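Local coordinates for protein cellulase (Xanthomonas axonopodis pv. citri, PDB 5HOS) that probably hydrolyses internal beta-1,4-glucosidic bonds of cellulose and related glucans, as an endoglucanase of glycosyl hydrolase family 5, at residues 31-36 with 302-307; 42-47 with 76-81; 146-151 with 182-187; 163-168 with 203-208. One frame throughout, in Å; residues are numbered along the deposited sequence.

Contact 1: 31-36 with 302-307; sequences GVNLSG and SWWAAG
With CG beside its backbone N (chi1 -78°), Asn33 turns its amide toward Trp304, whose indole is in turn swung opposite its own backbone N (chi1 -177°). The two side chains cross at about a right angle, their amide and ring planes 54° apart, and CG of Asn33 comes to 3.3 Å from CE3 of Trp304. ND2 of Asn33 also donates to the carbonyl O of Trp303 at 3.0 Å, arriving from above the carbonyl plane. The backbone N of Asn33 reaches the same oxygen at 2.7 Å, nearly along the C=O axis. These parallel strands, first and last of the (beta/alpha)8 barrel, form the seam that closes it. A beta bulge between Val32 and Leu34 shifts the register, and pairing resumes where Ala306 N meets Asn33 O at 2.8 Å. The non-prolyl peptide between Trp304 and Ala305 is cis, as at the end of the eighth strand in related glycosidases. Toward helix 57-65, CB of Ala306 touches Val32 CG2 at 3.9 Å and Leu34 CD2 at 4.0 Å. OD1 of Asn33 accepts from Arg72 and ND2 also meets Ala270 O, so the buried amide is satisfied at both ends and its rotation is fixed.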
loop_
_atom_site.group_PDB
_atom_site.type_symbol
_atom_site.label_atom_id
_atom_site.label_comp_id
_atom_site.label_asym_id
_atom_site.label_seq_id
_atom_site.Cartn_x
_atom_site.Cartn_y
_atom_site.Cartn_z
ATOM N N GLY A 31 -0.308 -0.042 -10.586
ATOM C CA GLY A 31 -0.442 -1.442 -10.289
ATOM C C GLY A 31 -1.622 -1.846 -9.456
ATOM O O GLY A 31 -2.660 -1.174 -9.439
ATOM N N VAL A 32 -1.437 -2.961 -8.765
ATOM C CA VAL A 32 -2.528 -3.662 -8.129
ATOM C C VAL A 32 -2.057 -4.326 -6.838
ATOM O O VAL A 32 -0.918 -4.790 -6.740
ATOM C CB VAL A 32 -3.122 -4.702 -9.105
ATOM C CG1 VAL A 32 -2.125 -5.816 -9.413
ATOM C CG2 VAL A 32 -4.436 -5.260 -8.578
ATOM N N ASN A 33 -2.943 -4.356 -5.851
ATOM C CA ASN A 33 -2.726 -5.131 -4.638
ATOM C C ASN A 33 -3.049 -6.592 -4.912
ATOM O O ASN A 33 -4.137 -6.897 -5.398
ATOM C CB ASN A 33 -3.618 -4.636 -3.500
ATOM C CG ASN A 33 -3.099 -3.376 -2.861
ATOM O OD1 ASN A 33 -2.377 -3.440 -1.865
ATOM N ND2 ASN A 33 -3.487 -2.219 -3.409
ATOM N N LEU A 34 -2.107 -7.485 -4.616
ATOM C CA LEU A 34 -2.366 -8.921 -4.658
ATOM C C LEU A 34 -2.553 -9.394 -3.233
ATOM O O LEU A 34 -1.582 -9.647 -2.511
ATOM C CB LEU A 34 -1.237 -9.682 -5.363
ATOM C CG LEU A 34 -1.014 -9.363 -6.839
ATOM C CD1 LEU A 34 0.026 -10.315 -7.420
ATOM C CD2 LEU A 34 -2.302 -9.441 -7.644
ATOM N N SER A 35 -3.820 -9.465 -2.833
ATOM C CA SER A 35 -4.205 -9.864 -1.496
ATOM C C SER A 35 -4.153 -11.378 -1.384
ATOM O O SER A 35 -4.523 -12.077 -2.323
ATOM C CB SER A 35 -5.630 -9.388 -1.191
ATOM O OG SER A 35 -6.050 -9.868 0.066
ATOM N N GLY A 36 -3.728 -11.872 -0.226
ATOM C CA GLY A 36 -3.651 -13.312 0.019
ATOM C C GLY A 36 -2.737 -13.733 1.151
ATOM O O GLY A 36 -3.061 -14.657 1.874
ATOM N N SER A 302 -1.926 2.079 -6.739
ATOM C CA SER A 302 -2.148 0.641 -6.789
ATOM C C SER A 302 -3.564 0.321 -6.318
ATOM O O SER A 302 -3.968 0.673 -5.204
ATOM C CB SER A 302 -1.079 -0.156 -6.000
ATOM O OG SER A 302 -0.881 0.326 -4.678
ATOM N N TRP A 303 -4.316 -0.295 -7.226
ATOM C CA TRP A 303 -5.714 -0.669 -7.030
ATOM C C TRP A 303 -5.876 -1.744 -5.967
ATOM O O TRP A 303 -5.063 -2.673 -5.888
ATOM C CB TRP A 303 -6.249 -1.197 -8.368
ATOM C CG TRP A 303 -7.610 -1.795 -8.356
ATOM C CD1 TRP A 303 -7.943 -3.093 -8.072
ATOM C CD2 TRP A 303 -8.822 -1.129 -8.683
ATOM N NE1 TRP A 303 -9.302 -3.267 -8.189
ATOM C CE2 TRP A 303 -9.864 -2.079 -8.575
ATOM C CE3 TRP A 303 -9.134 0.184 -9.067
ATOM C CZ2 TRP A 303 -11.197 -1.754 -8.833
ATOM C CZ3 TRP A 303 -10.459 0.507 -9.323
ATOM C CH2 TRP A 303 -11.471 -0.456 -9.205
ATOM N N TRP A 304 -6.929 -1.623 -5.159
ATOM C CA TRP A 304 -7.326 -2.675 -4.226
ATOM C C TRP A 304 -8.611 -3.299 -4.790
ATOM O O TRP A 304 -9.628 -2.608 -4.852
ATOM C CB TRP A 304 -7.595 -2.116 -2.819
ATOM C CG TRP A 304 -7.933 -3.215 -1.861
ATOM C CD1 TRP A 304 -9.157 -3.777 -1.658
ATOM C CD2 TRP A 304 -7.022 -3.926 -1.018
ATOM N NE1 TRP A 304 -9.069 -4.788 -0.731
ATOM C CE2 TRP A 304 -7.769 -4.908 -0.326
ATOM C CE3 TRP A 304 -5.646 -3.839 -0.786
ATOM C CZ2 TRP A 304 -7.186 -5.780 0.596
ATOM C CZ3 TRP A 304 -5.064 -4.711 0.128
ATOM C CH2 TRP A 304 -5.833 -5.674 0.804
ATOM N N ALA A 305 -8.616 -4.569 -5.200
ATOM C CA ALA A 305 -7.471 -5.502 -5.174
ATOM C C ALA A 305 -7.701 -6.621 -6.172
ATOM O O ALA A 305 -8.746 -6.694 -6.800
ATOM C CB ALA A 305 -7.296 -6.095 -3.785
ATOM N N ALA A 306 -6.697 -7.481 -6.311
ATOM C CA ALA A 306 -6.838 -8.766 -6.971
ATOM C C ALA A 306 -6.239 -9.833 -6.044
ATOM O O ALA A 306 -5.914 -9.554 -4.887
ATOM C CB ALA A 306 -6.158 -8.739 -8.331
ATOM N N GLY A 307 -6.091 -11.048 -6.550
ATOM C CA GLY A 307 -5.678 -12.188 -5.739
ATOM C C GLY A 307 -6.665 -13.309 -5.976
ATOM O O GLY A 307 -7.851 -13.064 -6.223
#

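Contact 2: 42-47 with 76-81; sequences SQKPGV and LWERLQ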
loop_
_atom_site.group_PDB
_atom_site.type_symbol
_atom_site.label_atom_id
_atom_site.label_comp_id
_atom_site.label_asym_id
_atom_site.label_seq_id
_atom_site.Cartn_x
_atom_site.Cartn_y
_atom_site.Cartn_z
ATOM N N SER A 42 -5.988 -14.186 12.485
ATOM C CA SER A 42 -6.100 -14.963 13.728
ATOM C C SER A 42 -5.235 -16.232 13.720
ATOM O O SER A 42 -4.884 -16.738 14.785
ATOM C CB SER A 42 -7.562 -15.347 13.997
ATOM O OG SER A 42 -8.095 -16.074 12.909
ATOM N N GLN A 43 -4.902 -16.735 12.527
ATOM C CA GLN A 43 -4.039 -17.917 12.375
ATOM C C GLN A 43 -2.559 -17.537 12.335
ATOM O O GLN A 43 -2.043 -17.129 11.290
ATOM C CB GLN A 43 -4.429 -18.698 11.109
ATOM C CG GLN A 43 -5.901 -19.107 11.065
ATOM C CD GLN A 43 -6.324 -19.872 12.302
ATOM O OE1 GLN A 43 -5.757 -20.921 12.606
ATOM N NE2 GLN A 43 -7.309 -19.346 13.035
ATOM N N LYS A 44 -1.900 -17.664 13.486
ATOM C CA LYS A 44 -0.474 -17.380 13.635
ATOM C C LYS A 44 0.232 -18.654 14.123
ATOM O O LYS A 44 -0.096 -19.161 15.199
ATOM C CB LYS A 44 -0.256 -16.234 14.621
ATOM C CG LYS A 44 -0.875 -14.927 14.161
ATOM C CD LYS A 44 -0.593 -13.792 15.127
ATOM C CE LYS A 44 -1.150 -12.474 14.611
ATOM N NZ LYS A 44 -2.619 -12.372 14.775
ATOM N N PRO A 45 1.190 -19.186 13.335
ATOM C CA PRO A 45 1.688 -18.689 12.047
ATOM C C PRO A 45 0.713 -18.858 10.880
ATOM O O PRO A 45 0.839 -18.149 9.876
ATOM C CB PRO A 45 2.941 -19.539 11.811
ATOM C CG PRO A 45 2.650 -20.823 12.501
ATOM C CD PRO A 45 1.841 -20.455 13.716
ATOM N N GLY A 46 -0.244 -19.780 11.007
ATOM C CA GLY A 46 -1.099 -20.134 9.889
ATOM C C GLY A 46 -0.339 -21.075 8.969
ATOM O O GLY A 46 0.879 -21.229 9.089
ATOM N N VAL A 47 -1.060 -21.700 8.048
ATOM C CA VAL A 47 -0.496 -22.714 7.164
ATOM C C VAL A 47 -0.608 -22.252 5.714
ATOM O O VAL A 47 -1.698 -21.920 5.252
ATOM C CB VAL A 47 -1.229 -24.063 7.357
ATOM C CG1 VAL A 47 -0.831 -25.063 6.281
ATOM C CG2 VAL A 47 -0.933 -24.626 8.743
ATOM N N LEU A 76 1.839 -10.297 6.600
ATOM C CA LEU A 76 1.597 -10.141 8.032
ATOM C C LEU A 76 2.896 -10.104 8.790
ATOM O O LEU A 76 3.683 -11.048 8.701
ATOM C CB LEU A 76 0.781 -11.303 8.598
ATOM C CG LEU A 76 -0.729 -11.225 8.728
ATOM C CD1 LEU A 76 -1.167 -12.331 9.679
ATOM C CD2 LEU A 76 -1.226 -9.878 9.220
ATOM N N TRP A 77 3.100 -9.046 9.571
ATOM C CA TRP A 77 4.297 -8.895 10.410
ATOM C C TRP A 77 4.594 -10.189 11.188
ATOM O O TRP A 77 5.716 -10.682 11.181
ATOM C CB TRP A 77 4.102 -7.725 11.388
ATOM C CG TRP A 77 5.314 -7.289 12.180
ATOM C CD1 TRP A 77 6.522 -7.926 12.301
ATOM C CD2 TRP A 77 5.400 -6.131 13.011
ATOM N NE1 TRP A 77 7.349 -7.229 13.137
ATOM C CE2 TRP A 77 6.684 -6.124 13.594
ATOM C CE3 TRP A 77 4.508 -5.095 13.322
ATOM C CZ2 TRP A 77 7.113 -5.108 14.463
ATOM C CZ3 TRP A 77 4.939 -4.079 14.199
ATOM C CH2 TRP A 77 6.219 -4.101 14.756
ATOM N N GLU A 78 3.570 -10.745 11.825
ATOM C CA GLU A 78 3.753 -11.887 12.714
ATOM C C GLU A 78 4.150 -13.168 11.987
ATOM O O GLU A 78 4.791 -14.045 12.584
ATOM C CB GLU A 78 2.489 -12.134 13.542
ATOM C CG GLU A 78 2.154 -10.974 14.472
ATOM C CD GLU A 78 1.256 -9.908 13.862
ATOM O OE1 GLU A 78 0.989 -9.920 12.636
ATOM O OE2 GLU A 78 0.816 -9.029 14.633
ATOM N N ARG A 79 3.768 -13.286 10.718
ATOM C CA ARG A 79 4.213 -14.405 9.884
ATOM C C ARG A 79 5.669 -14.235 9.451
ATOM O O ARG A 79 6.420 -15.199 9.405
ATOM C CB ARG A 79 3.310 -14.560 8.668
ATOM C CG ARG A 79 1.888 -14.937 9.050
ATOM C CD ARG A 79 1.043 -15.332 7.859
ATOM N NE ARG A 79 -0.231 -15.889 8.335
ATOM C CZ ARG A 79 -1.453 -15.560 7.920
ATOM N NH1 ARG A 79 -1.666 -14.685 6.935
ATOM N NH2 ARG A 79 -2.502 -16.164 8.489
ATOM N N LEU A 80 6.061 -13.009 9.130
ATOM C CA LEU A 80 7.439 -12.728 8.738
ATOM C C LEU A 80 8.421 -12.681 9.917
ATOM O O LEU A 80 9.573 -13.083 9.760
ATOM C CB LEU A 80 7.509 -11.436 7.934
ATOM C CG LEU A 80 8.899 -11.041 7.410
ATOM C CD1 LEU A 80 9.496 -12.107 6.502
ATOM C CD2 LEU A 80 8.807 -9.717 6.689
ATOM N N GLN A 81 7.978 -12.172 11.067
ATOM C CA GLN A 81 8.820 -12.053 12.257
ATOM C C GLN A 81 8.011 -12.464 13.483
ATOM O O GLN A 81 7.407 -11.619 14.138
ATOM C CB GLN A 81 9.367 -10.639 12.405
ATOM C CG GLN A 81 10.435 -10.525 13.484
ATOM C CD GLN A 81 10.894 -9.106 13.717
ATOM O OE1 GLN A 81 10.102 -8.167 13.631
ATOM N NE2 GLN A 81 12.174 -8.938 14.035
HETATM O O HOH W 1 -1.877 -9.973 12.508
#
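Arg79 NE donates to Pro45 O at 2.9 Å, the oxygen lying at the edge of the guanidinium and close to its plane. On the same group, NH2 donates to Gln43 O at 3.0 Å, coming in the plane of that carbonyl although the oxygen is tilted 23° from the guanidinium plane. The arginine chain runs extended from CG to NE, and this length carries its head across to the loop. Over one face of the guanidinium, toward its rim, sits CD1 of Leu76, 3.6 Å above the plane. NH1 turns to the carbonyls of Ala37 and Ile39, so one arginine gathers several backbone oxygens of the same loop. In the barrel, this is the long loop after strand 29-34 being pinned to the short helix 77-80 that follows strand 70-75; a cis peptide before Pro45 bends the loop here. Beside the arginine, Lys44 lays its methylenes over Glu78, CE standing 3.6 Å from CD of the glutamate. The ammonium itself goes to Ser41 O, while the carboxylate is held by Asn116 and the backbone N of Tyr121. A water donates to Glu78 OE1 at 2.9 Å and accepts a weak bond from Lys44 NZ at 3.4 Å.

Contact 3: 146-151 with 182-187; sequences FKSDNA and TGATNL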
loop_
_atom_site.group_PDB
_atom_site.type_symbol
_atom_site.label_atom_id
_atom_site.label_comp_id
_atom_site.label_asym_id
_atom_site.label_seq_id
_atom_site.Cartn_x
_atom_site.Cartn_y
_atom_site.Cartn_z
ATOM N N PHE A 146 16.622 -6.882 1.435
ATOM C CA PHE A 146 16.352 -6.340 0.102
ATOM C C PHE A 146 17.126 -5.074 -0.185
ATOM O O PHE A 146 16.671 -4.242 -0.974
ATOM C CB PHE A 146 14.854 -6.119 -0.060
ATOM C CG PHE A 146 14.080 -7.396 -0.009
ATOM C CD1 PHE A 146 14.115 -8.277 -1.091
ATOM C CD2 PHE A 146 13.368 -7.748 1.124
ATOM C CE1 PHE A 146 13.437 -9.477 -1.043
ATOM C CE2 PHE A 146 12.681 -8.949 1.169
ATOM C CZ PHE A 146 12.719 -9.808 0.088
ATOM N N LYS A 147 18.313 -4.972 0.419
ATOM C CA LYS A 147 19.120 -3.736 0.412
ATOM C C LYS A 147 19.383 -3.216 -0.985
ATOM O O LYS A 147 20.087 -3.845 -1.773
ATOM C CB LYS A 147 20.456 -3.944 1.133
ATOM C CG LYS A 147 21.312 -2.672 1.213
ATOM C CD LYS A 147 22.561 -2.885 2.054
ATOM C CE LYS A 147 23.542 -1.739 1.879
ATOM N NZ LYS A 147 24.664 -1.848 2.857
ATOM N N SER A 148 18.788 -2.068 -1.271
ATOM C CA SER A 148 19.014 -1.313 -2.492
ATOM C C SER A 148 18.633 -2.060 -3.779
ATOM O O SER A 148 19.113 -1.734 -4.855
ATOM C CB SER A 148 20.465 -0.814 -2.548
ATOM O OG SER A 148 20.765 -0.058 -1.402
ATOM N N ASP A 149 17.744 -3.035 -3.659
ATOM C CA ASP A 149 17.209 -3.730 -4.800
ATOM C C ASP A 149 16.120 -2.823 -5.356
ATOM O O ASP A 149 15.083 -2.639 -4.733
ATOM C CB ASP A 149 16.649 -5.082 -4.361
ATOM C CG ASP A 149 16.092 -5.899 -5.516
ATOM O OD1 ASP A 149 15.668 -5.319 -6.527
ATOM O OD2 ASP A 149 16.068 -7.145 -5.402
ATOM N N ASN A 150 16.357 -2.263 -6.536
ATOM C CA ASN A 150 15.453 -1.259 -7.098
ATOM C C ASN A 150 14.051 -1.780 -7.440
ATOM O O ASN A 150 13.135 -0.988 -7.599
ATOM C CB ASN A 150 16.088 -0.582 -8.312
ATOM C CG ASN A 150 15.438 0.753 -8.641
ATOM O OD1 ASN A 150 15.358 1.652 -7.789
ATOM N ND2 ASN A 150 14.957 0.890 -9.875
ATOM N N ALA A 151 13.870 -3.096 -7.519
ATOM C CA ALA A 151 12.519 -3.650 -7.696
ATOM C C ALA A 151 11.659 -3.605 -6.441
ATOM O O ALA A 151 10.451 -3.780 -6.547
ATOM C CB ALA A 151 12.584 -5.078 -8.192
ATOM N N THR A 182 21.043 1.281 7.403
ATOM C CA THR A 182 21.524 0.047 6.750
ATOM C C THR A 182 22.248 0.294 5.426
ATOM O O THR A 182 22.933 -0.595 4.935
ATOM C CB THR A 182 20.411 -0.966 6.424
ATOM O OG1 THR A 182 19.593 -0.466 5.354
ATOM C CG2 THR A 182 19.564 -1.293 7.645
ATOM N N GLY A 183 22.062 1.474 4.840
ATOM C CA GLY A 183 22.603 1.808 3.521
ATOM C C GLY A 183 21.623 1.568 2.384
ATOM O O GLY A 183 21.888 1.930 1.251
ATOM N N ALA A 184 20.468 0.982 2.689
ATOM C CA ALA A 184 19.459 0.703 1.684
ATOM C C ALA A 184 18.922 1.987 1.063
ATOM O O ALA A 184 18.533 2.917 1.779
ATOM C CB ALA A 184 18.320 -0.081 2.308
ATOM N N THR A 185 18.911 2.022 -0.268
ATOM C CA THR A 185 18.476 3.180 -1.035
ATOM C C THR A 185 17.073 3.062 -1.614
ATOM O O THR A 185 16.665 3.902 -2.413
ATOM C CB THR A 185 19.437 3.419 -2.207
ATOM O OG1 THR A 185 19.481 2.235 -3.015
ATOM C CG2 THR A 185 20.820 3.737 -1.692
ATOM N N ASN A 186 16.328 2.048 -1.189
ATOM C CA ASN A 186 14.999 1.797 -1.710
ATOM C C ASN A 186 14.025 2.936 -1.461
ATOM O O ASN A 186 14.147 3.688 -0.490
ATOM C CB ASN A 186 14.393 0.550 -1.071
ATOM C CG ASN A 186 15.333 -0.641 -1.093
ATOM O OD1 ASN A 186 16.394 -0.608 -0.466
ATOM N ND2 ASN A 186 14.948 -1.685 -1.770
ATOM N N LEU A 187 13.037 3.023 -2.334
ATOM C CA LEU A 187 11.919 3.905 -2.114
ATOM C C LEU A 187 11.134 3.428 -0.897
ATOM O O LEU A 187 10.877 2.222 -0.752
ATOM C CB LEU A 187 11.014 3.905 -3.326
ATOM C CG LEU A 187 9.690 4.638 -3.183
ATOM C CD1 LEU A 187 9.911 6.144 -3.079
ATOM C CD2 LEU A 187 8.786 4.252 -4.333
#
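The carbonyl plane of Phe146 is approached from both faces: ND2 of Asn186 reaches its O at 3.2 Å from one, and the backbone N of Asp149 at 3.1 Å from the other. The flat amide of Asn186 works through its edge, with Phe146 O close to the amide plane. At its other end, OD1 accepts from Ser148 N at 2.9 Å. One side chain thus spans a type II beta turn, Phe146 to Asp149, gripping both its first carbonyl and an inner N-H, while ND2 turns as well to Val152 O. The torsion that sets CG of Asn186 beside its backbone N (chi1 -49°) presents the amide to the turn.

Ser148 adds a bond from its side chain, OG accepting from Thr185 N at 3.0 Å. Farther out, Lys147 stretches fully extended alongside Ala184, with CG 3.9 Å from Ala184 CA, until NZ donates to Thr182 O at 3.0 Å in the carbonyl plane. That oxygen lies at the C-terminal end of helix 165-181, where a positive charge would be expected to be favoured. The chain leaves this helix through Gly183, at positive phi, and an ST turn in which Thr182 OG1 accepts from Ala184 N.

Both segments are alpha-to-beta connections at the N-terminal end of the barrel strands, one entering strand 152-155 and the other strand 188-191. Phe146 packs on both strand 152-155 and helix 90-105, Asp149 makes a salt bridge with Lys104 of that helix, and Thr182 and Ala184 lie against helix 132-145.

Contact 4: 163-168 with 203-208; sequences IDPQAW and STVAGQ
Pro165, the first residue of helix 165-181, rests against Val205 and Gln208, the two ends of a type I' beta turn. Asp164 before it is the N-cap: its OD1 accepts from Gln166 N at 3.0 Å, a capping bond that meets the oxygen from above the carboxylate plane. The contact therefore sets a capped helix start against a tight turn in the loop after strand 188-191, both on the side of the (beta/alpha)8 barrel where the strands end.

The closer-packed part is the proline ring. Its CG stands 3.6 Å from Gln208 O and its CD 4.1 Å from CB of Val205, the two side chains meeting at a slant. The ring is further enclosed by Asn210 and Ala213 of helix 210-213, and Val205 also reaches Leu194. The turn itself is closed by two backbone hydrogen bonds between Val205 and Gln208, N of each to O of the other.

Toward solvent the fit is looser, and no direct hydrogen bond joins the segments. Asp164 and Gln208 run side by side, pointing the same way, with OD1 of the aspartate 3.8 Å from CG of the glutamine and their flat ends almost perpendicular. The two glutamines come no nearer than 4.1 Å, OE1 of Gln166 to OE1 of Gln208. A water sits between these oxygens, 2.8 Å from Gln208 OE1 and farther from that of Gln166. Bent at chi2 (-50°), the chain of Gln208 folds back over its own turn, where NE2 makes a weak hydrogen bond of 3.4 Å to Ala206 O.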
loop_
_atom_site.group_PDB
_atom_site.type_symbol
_atom_site.label_atom_id
_atom_site.label_comp_id
_atom_site.label_asym_id
_atom_site.label_seq_id
_atom_site.Cartn_x
_atom_site.Cartn_y
_atom_site.Cartn_z
ATOM N N ILE A 163 -3.319 5.024 16.918
ATOM C CA ILE A 163 -2.138 5.701 17.400
ATOM C C ILE A 163 -2.343 7.076 16.825
ATOM O O ILE A 163 -2.720 7.208 15.660
ATOM C CB ILE A 163 -0.817 5.040 16.918
ATOM C CG1 ILE A 163 0.384 5.935 17.249
ATOM C CG2 ILE A 163 -0.836 4.724 15.423
ATOM C CD1 ILE A 163 1.712 5.216 17.199
ATOM N N ASP A 164 -2.154 8.104 17.631
ATOM C CA ASP A 164 -2.439 9.432 17.144
ATOM C C ASP A 164 -1.353 9.843 16.146
ATOM O O ASP A 164 -0.220 9.336 16.211
ATOM C CB ASP A 164 -2.590 10.440 18.276
ATOM C CG ASP A 164 -1.281 10.993 18.736
ATOM O OD1 ASP A 164 -0.800 11.988 18.144
ATOM O OD2 ASP A 164 -0.740 10.428 19.693
ATOM N N PRO A 165 -1.710 10.747 15.216
ATOM C CA PRO A 165 -0.814 11.115 14.122
ATOM C C PRO A 165 0.595 11.551 14.524
ATOM O O PRO A 165 1.538 11.208 13.827
ATOM C CB PRO A 165 -1.581 12.244 13.424
ATOM C CG PRO A 165 -3.007 11.865 13.624
ATOM C CD PRO A 165 -3.030 11.399 15.047
ATOM N N GLN A 166 0.740 12.285 15.631
ATOM C CA GLN A 166 2.076 12.745 16.048
ATOM C C GLN A 166 2.948 11.585 16.567
ATOM O O GLN A 166 4.141 11.506 16.253
ATOM C CB GLN A 166 1.971 13.871 17.092
ATOM C CG GLN A 166 3.203 14.767 17.147
ATOM C CD GLN A 166 3.477 15.524 15.837
ATOM O OE1 GLN A 166 2.662 16.347 15.377
ATOM N NE2 GLN A 166 4.626 15.251 15.233
ATOM N N ALA A 167 2.352 10.683 17.348
ATOM C CA ALA A 167 3.066 9.506 17.849
ATOM C C ALA A 167 3.430 8.581 16.701
ATOM O O ALA A 167 4.516 7.995 16.696
ATOM C CB ALA A 167 2.230 8.751 18.867
ATOM N N TRP A 168 2.519 8.442 15.737
ATOM C CA TRP A 168 2.805 7.643 14.552
ATOM C C TRP A 168 3.971 8.241 13.751
ATOM O O TRP A 168 4.876 7.515 13.362
ATOM C CB TRP A 168 1.584 7.460 13.647
ATOM C CG TRP A 168 2.024 6.859 12.362
ATOM C CD1 TRP A 168 2.052 7.465 11.150
ATOM C CD2 TRP A 168 2.641 5.577 12.187
ATOM N NE1 TRP A 168 2.600 6.629 10.218
ATOM C CE2 TRP A 168 2.980 5.465 10.827
ATOM C CE3 TRP A 168 2.935 4.509 13.050
ATOM C CZ2 TRP A 168 3.589 4.323 10.299
ATOM C CZ3 TRP A 168 3.531 3.373 12.526
ATOM C CH2 TRP A 168 3.853 3.289 11.164
ATOM N N SER A 203 -8.173 15.797 9.363
ATOM C CA SER A 203 -8.975 15.327 10.500
ATOM C C SER A 203 -8.101 15.168 11.744
ATOM O O SER A 203 -6.899 14.952 11.635
ATOM C CB SER A 203 -9.671 14.001 10.191
ATOM O OG SER A 203 -10.547 14.118 9.084
ATOM N N THR A 204 -8.708 15.280 12.921
ATOM C CA THR A 204 -7.943 15.353 14.171
ATOM C C THR A 204 -8.263 14.255 15.181
ATOM O O THR A 204 -9.404 13.762 15.246
ATOM C CB THR A 204 -8.129 16.705 14.874
ATOM O OG1 THR A 204 -9.521 16.973 15.048
ATOM C CG2 THR A 204 -7.489 17.821 14.068
ATOM N N VAL A 205 -7.234 13.882 15.946
ATOM C CA VAL A 205 -7.359 13.059 17.152
ATOM C C VAL A 205 -6.745 13.900 18.263
ATOM O O VAL A 205 -5.532 14.133 18.259
ATOM C CB VAL A 205 -6.595 11.714 17.033
ATOM C CG1 VAL A 205 -6.741 10.889 18.315
ATOM C CG2 VAL A 205 -7.081 10.930 15.828
ATOM N N ALA A 206 -7.582 14.373 19.189
ATOM C CA ALA A 206 -7.158 15.295 20.248
ATOM C C ALA A 206 -6.335 16.453 19.667
ATOM O O ALA A 206 -5.242 16.786 20.160
ATOM C CB ALA A 206 -6.374 14.550 21.313
ATOM N N GLY A 207 -6.856 17.026 18.583
ATOM C CA GLY A 207 -6.202 18.139 17.886
ATOM C C GLY A 207 -5.092 17.806 16.900
ATOM O O GLY A 207 -4.717 18.668 16.102
ATOM N N GLN A 208 -4.574 16.577 16.934
ATOM C CA GLN A 208 -3.431 16.173 16.109
ATOM C C GLN A 208 -3.898 15.591 14.776
ATOM O O GLN A 208 -4.856 14.808 14.731
ATOM C CB GLN A 208 -2.584 15.137 16.855
ATOM C CG GLN A 208 -2.209 15.544 18.271
ATOM C CD GLN A 208 -1.606 16.932 18.350
ATOM O OE1 GLN A 208 -0.605 17.215 17.701
ATOM N NE2 GLN A 208 -2.216 17.808 19.139
HETATM O O HOH W 2 -0.534 16.740 14.911
#

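Overall arrangement
From the N terminus, the chain enters the barrel on strand 29-34, half of contact 1, whose two segments lie 266 residues apart at their closest ends; the loop it closes holds the other three contacts. Contact 2 comes first, joining the loop after the first strand to the short helix after the second. It closes before contact 3 opens. Contacts 3 and 4 then cross, their segments alternating: contact 3 ties the entries to strands 152-155 and 188-191, while contact 4 joins the start of helix 165-181, after the first of them, to the loop after the second. Helix 165-181 touches contact 4 at its start and contact 3 at its end, their centres about 30 Å apart. Contacts 1 and 4 lie on opposite sides of the chain's centre.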